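Local coordinates for protein L-Ala-D/L-Glu epimerase, a muconate lactonizing enzyme (Klebsiella pneumoniae subsp. pneumoniae MGH 78578, PDB 3FCP) that belongs to the muconate lactonizing enzyme family of the enolase superfamily, pairing an enolase-type N-terminal domain with a TIM-barrel-like domain that binds a magnesium ion, at residues Ala235-Arg238 with Leu239-Ile243; Glu364-Leu367 with His368-Arg372. All coordinates share one frame; numbering follows the deposited sequence.

Contact 1 of 2, residues Ala235-Arg238 with Leu239-Ile243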
ATOM      1  N   ALA A 235       6.618 -14.480  -4.322  1.00 22.50           N
ATOM      2  CA  ALA A 235       7.674 -15.027  -3.467  1.00 21.98           C
ATOM      3  C   ALA A 235       9.044 -14.508  -3.911  1.00 21.33           C
ATOM      4  O   ALA A 235       9.896 -14.184  -3.074  1.00 22.65           O
ATOM      5  CB  ALA A 235       7.658 -16.557  -3.517  1.00 19.75           C
ATOM      6  N   LEU A 236       9.254 -14.434  -5.226  1.00 20.47           N
ATOM      7  CA  LEU A 236      10.525 -13.956  -5.765  1.00 20.08           C
ATOM      8  C   LEU A 236      10.795 -12.535  -5.260  1.00 19.81           C
ATOM      9  O   LEU A 236      11.897 -12.221  -4.823  1.00 20.71           O
ATOM     10  CB  LEU A 236      10.507 -13.962  -7.299  1.00 22.02           C
ATOM     11  CG  LEU A 236      11.852 -13.614  -7.951  1.00 22.28           C
ATOM     12  CD1 LEU A 236      12.849 -14.736  -7.659  1.00 21.24           C
ATOM     13  CD2 LEU A 236      11.691 -13.446  -9.455  1.00 23.28           C
ATOM     14  N   VAL A 237       9.781 -11.679  -5.320  1.00 19.39           N
ATOM     15  CA  VAL A 237       9.918 -10.305  -4.854  1.00 20.93           C
ATOM     16  C   VAL A 237      10.236 -10.242  -3.366  1.00 21.52           C
ATOM     17  O   VAL A 237      11.122  -9.495  -2.946  1.00 22.02           O
ATOM     18  CB  VAL A 237       8.626  -9.495  -5.115  1.00 22.07           C
ATOM     19  CG1 VAL A 237       8.713  -8.129  -4.442  1.00 20.20           C
ATOM     20  CG2 VAL A 237       8.416  -9.340  -6.626  1.00 22.82           C
ATOM     21  N   ARG A 238       9.506 -11.023  -2.571  1.00 21.41           N
ATOM     22  CA  ARG A 238       9.712 -11.045  -1.127  1.00 22.21           C
ATOM     23  C   ARG A 238      11.144 -11.485  -0.812  1.00 21.34           C
ATOM     24  O   ARG A 238      11.829 -10.873   0.011  1.00 21.36           O
ATOM     25  CB  ARG A 238       8.706 -11.996  -0.464  1.00 24.53           C
ATOM     26  CG  ARG A 238       8.831 -12.080   1.057  1.00 28.64           C
ATOM     27  CD  ARG A 238       7.742 -12.969   1.673  1.00 28.99           C
ATOM     28  NE  ARG A 238       7.744 -14.328   1.139  1.00 29.27           N
ATOM     29  CZ  ARG A 238       6.778 -14.835   0.379  1.00 30.23           C
ATOM     30  NH1 ARG A 238       5.723 -14.093   0.066  1.00 31.04           N
ATOM     31  NH2 ARG A 238       6.873 -16.076  -0.083  1.00 29.02           N
ATOM     32  N   LEU A 239      11.593 -12.539  -1.477  1.00 20.73           N
ATOM     33  CA  LEU A 239      12.946 -13.035  -1.269  1.00 21.91           C
ATOM     34  C   LEU A 239      13.979 -11.964  -1.644  1.00 21.63           C
ATOM     35  O   LEU A 239      14.939 -11.750  -0.912  1.00 21.38           O
ATOM     36  CB  LEU A 239      13.171 -14.306  -2.093  1.00 22.18           C
ATOM     37  CG  LEU A 239      12.358 -15.519  -1.625  1.00 22.82           C
ATOM     38  CD1 LEU A 239      12.374 -16.601  -2.687  1.00 20.92           C
ATOM     39  CD2 LEU A 239      12.933 -16.035  -0.303  1.00 23.73           C
ATOM     40  N   SER A 240      13.766 -11.267  -2.759  1.00 21.80           N
ATOM     41  CA  SER A 240      14.718 -10.238  -3.181  1.00 22.40           C
ATOM     42  C   SER A 240      14.800  -9.093  -2.176  1.00 23.54           C
ATOM     43  O   SER A 240      15.803  -8.389  -2.106  1.00 23.94           O
ATOM     44  CB  SER A 240      14.344  -9.676  -4.562  1.00 24.69           C
ATOM     45  OG  SER A 240      13.254  -8.767  -4.493  1.00 21.39           O
ATOM     46  N   GLN A 241      13.742  -8.909  -1.397  1.00 24.39           N
ATOM     47  CA  GLN A 241      13.720  -7.842  -0.402  1.00 25.47           C
ATOM     48  C   GLN A 241      14.240  -8.273   0.971  1.00 26.45           C
ATOM     49  O   GLN A 241      14.609  -7.427   1.784  1.00 26.93           O
ATOM     50  CB  GLN A 241      12.296  -7.289  -0.267  1.00 27.09           C
ATOM     51  CG  GLN A 241      11.823  -6.490  -1.485  1.00 30.54           C
ATOM     52  CD  GLN A 241      10.318  -6.258  -1.501  1.00 35.13           C
ATOM     53  OE1 GLN A 241       9.795  -5.555  -2.367  1.00 39.29           O
ATOM     54  NE2 GLN A 241       9.616  -6.856  -0.547  1.00 37.38           N
ATOM     55  N   GLN A 242      14.283  -9.578   1.237  1.00 27.20           N
ATOM     56  CA  GLN A 242      14.745 -10.047   2.541  1.00 28.15           C
ATOM     57  C   GLN A 242      16.056 -10.848   2.565  1.00 27.37           C
ATOM     58  O   GLN A 242      16.738 -10.880   3.587  1.00 26.29           O
ATOM     59  CB  GLN A 242      13.635 -10.854   3.210  1.00 32.88           C
ATOM     60  CG  GLN A 242      13.260 -12.118   2.462  1.00 38.98           C
ATOM     61  CD  GLN A 242      12.033 -12.809   3.036  1.00 43.20           C
ATOM     62  OE1 GLN A 242      11.681 -13.915   2.615  1.00 43.95           O
ATOM     63  NE2 GLN A 242      11.372 -12.161   3.994  1.00 43.57           N
ATOM     64  N   ILE A 243      16.413 -11.474   1.445  1.00 24.14           N
ATOM     65  CA  ILE A 243      17.632 -12.279   1.364  1.00 23.14           C
ATOM     66  C   ILE A 243      18.896 -11.424   1.252  1.00 22.95           C
ATOM     67  O   ILE A 243      18.966 -10.506   0.432  1.00 22.76           O
ATOM     68  CB  ILE A 243      17.546 -13.256   0.168  1.00 21.79           C
ATOM     69  CG1 ILE A 243      16.343 -14.187   0.361  1.00 22.00           C
ATOM     70  CG2 ILE A 243      18.834 -14.065   0.044  1.00 21.70           C
ATOM     71  CD1 ILE A 243      16.330 -14.924   1.710  1.00 19.99           C
TER
HETATM   72  O   HOH W   1      10.041 -15.717   1.973  1.00 27.10           O
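Arg-238 and Gln-242, one helical turn apart, run side by side and share a water. That water accepts from Arg-238 NE at 2.8 Å, lying at the guanidinium edge in its plane, and donates to Gln-242 OE1. The amide and guanidinium planes stand 64° apart. With chi1 at 63°, Gln-242 CG sits between its own backbone N and carbonyl carbon, which brings it to 3.1 Å from Arg-238 O.

The second polar contact is buried. Ser-240 OG donates to Val-237 O at 2.7 Å and is also hydrogen-bonded with Thr-268 N, so this hydroxyl ties the helix to the loop after helix 256-264.

Among backbone bonds, Leu-239 N to Ala-235 O (2.9 Å, 167°) and Ser-240 N to Leu-236 O are well formed. Gln-241 N is shared weakly between Val-237 O and Arg-238 O, and Gln-242 N reaches Arg-238 O weakly.

Leu-239 CG packs over Ala-235 O; apolar packing joins Leu-239 to Val-228 and Leu-236 to Ile-247 and Ala-249.

Leu-239 O, accepting from Gln-242 N and Ile-243 N, thus holds the last turn of helix 233-242, in the beta-alpha-beta unit of strands 223-225 and 246-249, while Ser-240 OG supplements the weakly used Val-237 carbonyl.

Contact 2 of 2, residues Glu364-Leu367 with His368-Arg372; sequences EDKL and HFYTR
His-368 lies alongside Glu-364, both side chains pointing the same way, with carboxylate and imidazole planes 48° apart. The two are neighbours rather than bonded partners, since Glu-364 OE2 stays 3.9 Å from His-368 NE2. With CG beside its own backbone N (chi1 -60°), the imidazole swings back over the preceding turn and sets CD2 2.9 Å from Glu-364 O, approaching obliquely.

Three backbone acceptors are satisfied by helical i to i+4 bonds. Glu-364 O receives His-368 N in an almost straight bond (N-H...O 175°), Asp-365 O receives Phe-369 N at 3.0 Å, and Lys-366 O receives Tyr-370 N at 2.9 Å.

Leu-367 O accepts from Thr-371 OG1 at 2.6 Å, the hydroxyl coming from above the carbonyl plane and therefore not along a lone pair. Thr-371 N has a weak bond to His-368 O.

Consecutive aromatic residues pack on each other, Phe-369 CD2 standing 3.5 Å above the centre of the Tyr-370 ring. Tyr-370 OH is bonded to Asp-336 OD1, which fixes the far end of that ring, while at the start of the helix Lys-366 N is taken up by Asp-363 OD1 and Glu-364 OE2 has a long, weak ion pair with Arg-39. Beneath the helix, Leu-367 packs on Trp-13 and Val-15, and beyond it Arg-372 forms salt bridges with Asp-16 and Glu-66.

The arrangement is that of a short C-terminal helix, with a threonine hydroxyl bonded back to a carbonyl near its last turn, laid through Leu-367 and Tyr-370 on strand 7-17 of the three-stranded antiparallel sheet in the N-terminal domain.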
ATOM      1  N   GLU A 364      27.489 -25.986 -44.761  1.00 35.95           N
ATOM      2  CA  GLU A 364      26.451 -26.805 -45.372  1.00 38.33           C
ATOM      3  C   GLU A 364      26.643 -28.308 -45.244  1.00 37.96           C
ATOM      4  O   GLU A 364      25.678 -29.040 -45.019  1.00 37.63           O
ATOM      5  CB  GLU A 364      26.270 -26.426 -46.844  1.00 42.48           C
ATOM      6  CG  GLU A 364      25.426 -25.174 -47.038  1.00 48.40           C
ATOM      7  CD  GLU A 364      24.946 -25.010 -48.465  1.00 53.61           C
ATOM      8  OE1 GLU A 364      25.792 -24.745 -49.349  1.00 56.50           O
ATOM      9  OE2 GLU A 364      23.722 -25.152 -48.703  1.00 55.07           O
ATOM     10  N   ASP A 365      27.876 -28.779 -45.380  1.00 37.39           N
ATOM     11  CA  ASP A 365      28.121 -30.208 -45.265  1.00 37.69           C
ATOM     12  C   ASP A 365      27.695 -30.697 -43.887  1.00 36.25           C
ATOM     13  O   ASP A 365      27.036 -31.723 -43.768  1.00 36.57           O
ATOM     14  CB  ASP A 365      29.598 -30.526 -45.517  1.00 38.72           C
ATOM     15  CG  ASP A 365      29.993 -30.333 -46.970  1.00 41.82           C
ATOM     16  OD1 ASP A 365      29.169 -30.665 -47.851  1.00 41.77           O
ATOM     17  OD2 ASP A 365      31.121 -29.861 -47.233  1.00 43.51           O
ATOM     18  N   LYS A 366      28.064 -29.958 -42.848  1.00 35.32           N
ATOM     19  CA  LYS A 366      27.683 -30.339 -41.494  1.00 34.12           C
ATOM     20  C   LYS A 366      26.180 -30.149 -41.290  1.00 33.34           C
ATOM     21  O   LYS A 366      25.515 -30.987 -40.681  1.00 32.53           O
ATOM     22  CB  LYS A 366      28.462 -29.510 -40.469  1.00 35.35           C
ATOM     23  CG  LYS A 366      29.897 -29.973 -40.255  1.00 35.46           C
ATOM     24  CD  LYS A 366      30.536 -29.224 -39.104  1.00 37.05           C
ATOM     25  CE  LYS A 366      31.876 -29.820 -38.720  1.00 39.41           C
ATOM     26  NZ  LYS A 366      32.808 -29.834 -39.872  1.00 43.23           N
ATOM     27  N   LEU A 367      25.645 -29.048 -41.807  1.00 32.66           N
ATOM     28  CA  LEU A 367      24.220 -28.779 -41.669  1.00 33.11           C
ATOM     29  C   LEU A 367      23.417 -29.982 -42.129  1.00 33.95           C
ATOM     30  O   LEU A 367      22.564 -30.485 -41.400  1.00 34.50           O
ATOM     31  CB  LEU A 367      23.814 -27.561 -42.500  1.00 31.47           C
ATOM     32  CG  LEU A 367      22.312 -27.245 -42.485  1.00 32.33           C
ATOM     33  CD1 LEU A 367      21.858 -26.931 -41.059  1.00 32.56           C
ATOM     34  CD2 LEU A 367      22.033 -26.069 -43.411  1.00 33.48           C
ATOM     35  N   HIS A 368      23.700 -30.443 -43.342  1.00 35.64           N
ATOM     36  CA  HIS A 368      22.993 -31.583 -43.904  1.00 36.57           C
ATOM     37  C   HIS A 368      23.285 -32.870 -43.138  1.00 35.49           C
ATOM     38  O   HIS A 368      22.391 -33.681 -42.917  1.00 36.54           O
ATOM     39  CB  HIS A 368      23.353 -31.742 -45.386  1.00 39.84           C
ATOM     40  CG  HIS A 368      23.007 -30.543 -46.217  1.00 44.90           C
ATOM     41  ND1 HIS A 368      21.751 -29.971 -46.213  1.00 46.74           N
ATOM     42  CD2 HIS A 368      23.753 -29.803 -47.072  1.00 45.94           C
ATOM     43  CE1 HIS A 368      21.738 -28.932 -47.030  1.00 46.62           C
ATOM     44  NE2 HIS A 368      22.941 -28.807 -47.563  1.00 47.26           N
ATOM     45  N   PHE A 369      24.528 -33.052 -42.717  1.00 34.80           N
ATOM     46  CA  PHE A 369      24.894 -34.253 -41.980  1.00 34.70           C
ATOM     47  C   PHE A 369      24.097 -34.379 -40.682  1.00 34.93           C
ATOM     48  O   PHE A 369      23.584 -35.450 -40.366  1.00 34.42           O
ATOM     49  CB  PHE A 369      26.388 -34.239 -41.655  1.00 35.46           C
ATOM     50  CG  PHE A 369      26.878 -35.499 -40.995  1.00 38.49           C
ATOM     51  CD1 PHE A 369      27.009 -36.679 -41.724  1.00 39.38           C
ATOM     52  CD2 PHE A 369      27.198 -35.511 -39.639  1.00 38.93           C
ATOM     53  CE1 PHE A 369      27.451 -37.856 -41.113  1.00 40.19           C
ATOM     54  CE2 PHE A 369      27.641 -36.681 -39.017  1.00 40.43           C
ATOM     55  CZ  PHE A 369      27.768 -37.857 -39.757  1.00 40.69           C
ATOM     56  N   TYR A 370      23.986 -33.281 -39.935  1.00 34.25           N
ATOM     57  CA  TYR A 370      23.270 -33.301 -38.661  1.00 33.37           C
ATOM     58  C   TYR A 370      21.770 -33.010 -38.711  1.00 32.22           C
ATOM     59  O   TYR A 370      21.093 -33.079 -37.685  1.00 32.20           O
ATOM     60  CB  TYR A 370      23.949 -32.343 -37.675  1.00 32.89           C
ATOM     61  CG  TYR A 370      25.349 -32.766 -37.292  1.00 32.59           C
ATOM     62  CD1 TYR A 370      25.573 -33.967 -36.618  1.00 33.39           C
ATOM     63  CD2 TYR A 370      26.453 -31.979 -37.621  1.00 33.17           C
ATOM     64  CE1 TYR A 370      26.866 -34.376 -36.279  1.00 32.81           C
ATOM     65  CE2 TYR A 370      27.751 -32.380 -37.286  1.00 32.64           C
ATOM     66  CZ  TYR A 370      27.946 -33.578 -36.615  1.00 32.94           C
ATOM     67  OH  TYR A 370      29.218 -33.975 -36.269  1.00 33.62           O
ATOM     68  N   THR A 371      21.241 -32.695 -39.887  1.00 32.93           N
ATOM     69  CA  THR A 371      19.812 -32.420 -39.994  1.00 34.92           C
ATOM     70  C   THR A 371      19.041 -33.670 -39.595  1.00 37.39           C
ATOM     71  O   THR A 371      19.368 -34.776 -40.030  1.00 37.79           O
ATOM     72  CB  THR A 371      19.407 -32.030 -41.431  1.00 35.17           C
ATOM     73  OG1 THR A 371      20.020 -30.787 -41.782  1.00 35.20           O
ATOM     74  CG2 THR A 371      17.894 -31.885 -41.541  1.00 36.31           C
ATOM     75  N   ARG A 372      18.022 -33.493 -38.763  1.00 39.29           N
ATOM     76  CA  ARG A 372      17.207 -34.611 -38.304  1.00 42.43           C
ATOM     77  C   ARG A 372      16.568 -35.350 -39.476  1.00 46.16           C
ATOM     78  O   ARG A 372      16.618 -36.579 -39.549  1.00 47.60           O
ATOM     79  CB  ARG A 372      16.119 -34.110 -37.351  1.00 39.52           C
ATOM     80  CG  ARG A 372      15.245 -35.212 -36.779  1.00 36.83           C
ATOM     81  CD  ARG A 372      14.291 -34.672 -35.730  1.00 35.08           C
ATOM     82  NE  ARG A 372      15.001 -34.125 -34.579  1.00 30.21           N
ATOM     83  CZ  ARG A 372      14.403 -33.638 -33.496  1.00 31.01           C
ATOM     84  NH1 ARG A 372      13.075 -33.629 -33.417  1.00 26.37           N
ATOM     85  NH2 ARG A 372      15.129 -33.164 -32.493  1.00 27.67           N
TER

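Contact 1 comes first along the chain and contact 2 close to its modelled end, on opposite sides of the chain's centre. Their centres are about 46 Å apart and their nearest atoms about 31 Å, so they do not touch. They share no helix or sheet: residues 235-243 lie on helix 233-242 and its exit, between strands 223-225 and 246-249 of the mixed, mainly parallel barrel sheet, whereas helix 364-370 rests on strand 7-17 of the antiparallel sheet. The first also reaches a second subunit, while no other chain touches the second. Together they mark the barrel's periphery and the return of the chain's end to the N-terminal domain.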